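Local structure of uncharacterized protein (Bacteroides ovatus, 4FS7) at residues V60-A65 with R83-F88. The protein is a leucine-rich repeat protein with BspA-type repeats, of unknown function but probably extracellular and involved in binding other proteins. Numbering follows the deposited sequence. Where two conformers were deposited one is given.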
loop_
_atom_site.group_PDB
_atom_site.type_symbol
_atom_site.label_atom_id
_atom_site.label_comp_id
_atom_site.label_asym_id
_atom_site.label_seq_id
_atom_site.Cartn_x
_atom_site.Cartn_y
_atom_site.Cartn_z
ATOM N N VAL A 60 -25.264 15.403 23.434
ATOM C CA VAL A 60 -25.353 14.078 22.855
ATOM C C VAL A 60 -24.503 13.845 21.617
ATOM O O VAL A 60 -24.434 12.728 21.134
ATOM C CB VAL A 60 -26.813 13.683 22.578
ATOM C CG1 VAL A 60 -27.619 13.764 23.875
ATOM C CG2 VAL A 60 -27.444 14.533 21.476
ATOM N N SER A 61 -23.832 14.881 21.130
ATOM C CA SER A 61 -23.023 14.731 19.933
ATOM C C SER A 61 -21.958 15.814 19.906
ATOM O O SER A 61 -22.058 16.861 20.561
ATOM C CB SER A 61 -23.857 14.737 18.658
ATOM O OG SER A 61 -24.529 15.944 18.500
ATOM N N ILE A 62 -20.939 15.556 19.081
ATOM C CA ILE A 62 -19.941 16.549 18.694
ATOM C C ILE A 62 -20.169 16.814 17.220
ATOM O O ILE A 62 -20.251 15.881 16.413
ATOM C CB ILE A 62 -18.496 16.098 19.012
ATOM C CG1 ILE A 62 -18.335 15.955 20.538
ATOM C CG2 ILE A 62 -17.467 17.099 18.440
ATOM C CD1 ILE A 62 -17.085 15.331 20.935
ATOM N N GLY A 63 -20.307 18.088 16.881
ATOM C CA GLY A 63 -20.668 18.458 15.535
ATOM C C GLY A 63 -19.569 18.281 14.486
ATOM O O GLY A 63 -18.391 18.190 14.793
ATOM N N TYR A 64 -20.024 18.290 13.244
ATOM C CA TYR A 64 -19.151 18.346 12.093
ATOM C C TYR A 64 -18.076 19.431 12.259
ATOM O O TYR A 64 -18.387 20.598 12.518
ATOM C CB TYR A 64 -20.008 18.628 10.862
ATOM C CG TYR A 64 -19.288 18.713 9.544
ATOM C CD1 TYR A 64 -18.733 19.910 9.112
ATOM C CD2 TYR A 64 -19.169 17.592 8.729
ATOM C CE1 TYR A 64 -18.071 19.978 7.865
ATOM C CE2 TYR A 64 -18.516 17.658 7.485
ATOM C CZ TYR A 64 -17.965 18.841 7.081
ATOM O OH TYR A 64 -17.308 18.916 5.844
ATOM N N ALA A 65 -16.819 19.039 12.078
ATOM C CA ALA A 65 -15.690 19.956 12.148
ATOM C C ALA A 65 -15.647 20.819 13.418
ATOM O O ALA A 65 -15.054 21.886 13.412
ATOM C CB ALA A 65 -15.605 20.837 10.866
ATOM N N ARG A 83 -22.958 10.313 21.802
ATOM C CA ARG A 83 -23.180 9.077 21.043
ATOM C C ARG A 83 -22.841 9.179 19.573
ATOM O O ARG A 83 -22.849 8.147 18.880
ATOM C CB ARG A 83 -24.598 8.564 21.198
ATOM C CG ARG A 83 -25.640 9.427 20.707
ATOM C CD ARG A 83 -27.003 8.828 21.112
ATOM N NE ARG A 83 -28.056 9.549 20.404
ATOM C CZ ARG A 83 -28.938 10.386 20.950
ATOM N NH1 ARG A 83 -28.981 10.610 22.263
ATOM N NH2 ARG A 83 -29.807 10.996 20.158
ATOM N N GLU A 84 -22.450 10.363 19.124
ATOM C CA GLU A 84 -22.119 10.602 17.722
ATOM C C GLU A 84 -21.062 11.681 17.660
ATOM O O GLU A 84 -21.127 12.656 18.391
ATOM C CB GLU A 84 -23.368 11.072 16.991
ATOM C CG GLU A 84 -23.215 11.323 15.513
ATOM C CD GLU A 84 -24.529 11.788 14.888
ATOM O OE1 GLU A 84 -25.590 11.281 15.312
ATOM O OE2 GLU A 84 -24.482 12.647 13.981
ATOM N N ILE A 85 -20.067 11.494 16.797
ATOM C CA ILE A 85 -18.971 12.446 16.597
ATOM C C ILE A 85 -18.940 12.725 15.085
ATOM O O ILE A 85 -18.857 11.801 14.280
ATOM C CB ILE A 85 -17.634 11.910 17.089
ATOM C CG1 ILE A 85 -17.698 11.614 18.604
ATOM C CG2 ILE A 85 -16.522 12.908 16.737
ATOM C CD1 ILE A 85 -16.411 10.962 19.161
ATOM N N GLY A 86 -19.006 13.991 14.714
ATOM C CA GLY A 86 -19.099 14.361 13.294
ATOM C C GLY A 86 -17.793 14.110 12.554
ATOM O O GLY A 86 -16.715 14.041 13.152
ATOM N N GLU A 87 -17.934 14.090 11.237
ATOM C CA GLU A 87 -16.745 14.069 10.357
ATOM C C GLU A 87 -15.875 15.291 10.657
ATOM O O GLU A 87 -16.392 16.367 11.047
ATOM C CB GLU A 87 -17.123 14.078 8.877
ATOM C CG GLU A 87 -17.826 12.854 8.423
ATOM C CD GLU A 87 -17.969 12.825 6.921
ATOM O OE1 GLU A 87 -17.681 13.867 6.299
ATOM O OE2 GLU A 87 -18.342 11.767 6.377
ATOM N N PHE A 88 -14.574 15.142 10.471
ATOM C CA PHE A 88 -13.626 16.233 10.663
ATOM C C PHE A 88 -13.577 16.810 12.092
ATOM O O PHE A 88 -12.962 17.845 12.295
ATOM C CB PHE A 88 -13.826 17.382 9.657
ATOM C CG PHE A 88 -13.589 16.991 8.244
ATOM C CD1 PHE A 88 -14.599 16.440 7.519
ATOM C CD2 PHE A 88 -12.365 17.182 7.646
ATOM C CE1 PHE A 88 -14.415 16.062 6.202
ATOM C CE2 PHE A 88 -12.171 16.810 6.315
ATOM C CZ PHE A 88 -13.211 16.237 5.605
HETATM O O HOH W 1 -22.397 14.927 14.737
#
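Val60 opens a run of parallel backbone pairing: its carbonyl O accepts a nearly straight hydrogen bond from Arg83 N (2.9 Å), although the donor stands well above the carbonyl plane. Arg83 CG sits between its own N and carbonyl carbon, and the extended chain beyond runs alongside Val60, laying one guanidinium face over Val60 CB, 3.8 Å from Arg83 NH1. NH2 of the same guanidinium carries a salt bridge to Glu16. Ser61 sends CB to the same side of the sheet as Glu84 CB, while its CA makes a CA-H...O contact with Glu84 O. Ile62 N holds Glu84 O more firmly, at 3.0 Å and in the carbonyl plane. Ile62 and Ile85 turn to the other, buried side with nearly identical torsions, Ile62 CB resting 4.4 Å from Ile85 CG2. Two donors hold Ile62 O: Gly86 N, through a short but bent bond (140°), and a water that also donates to Glu84 OE2. Gly86 CA tucks in against Gly63 C and Tyr64 N, so close that there is no room for a CB on that side. Tyr64 CG is anti to the backbone N (chi1 -179°), so the ring reaches across Glu87 and lies beside Phe88, Tyr64 CE2 4.1 Å from Phe88 CD1, the planes oblique at 53°. Ala65 N donates to Glu87 O nearly along its C=O axis, and Ala65 CB meets Phe88 CB. Both segments run in the same direction, as successive coils of a leucine-rich repeat solenoid do. Strand 55-62 lies between strand 84-85 and strand 19-25, bonding to the latter through the backbones of Val60, Ser61 and, just past its end, Gly63. A backbone hydrogen bond between Phe88 and Arg110 carries the pairing onward, so the two segments together join the N-terminal sheet to the repeats.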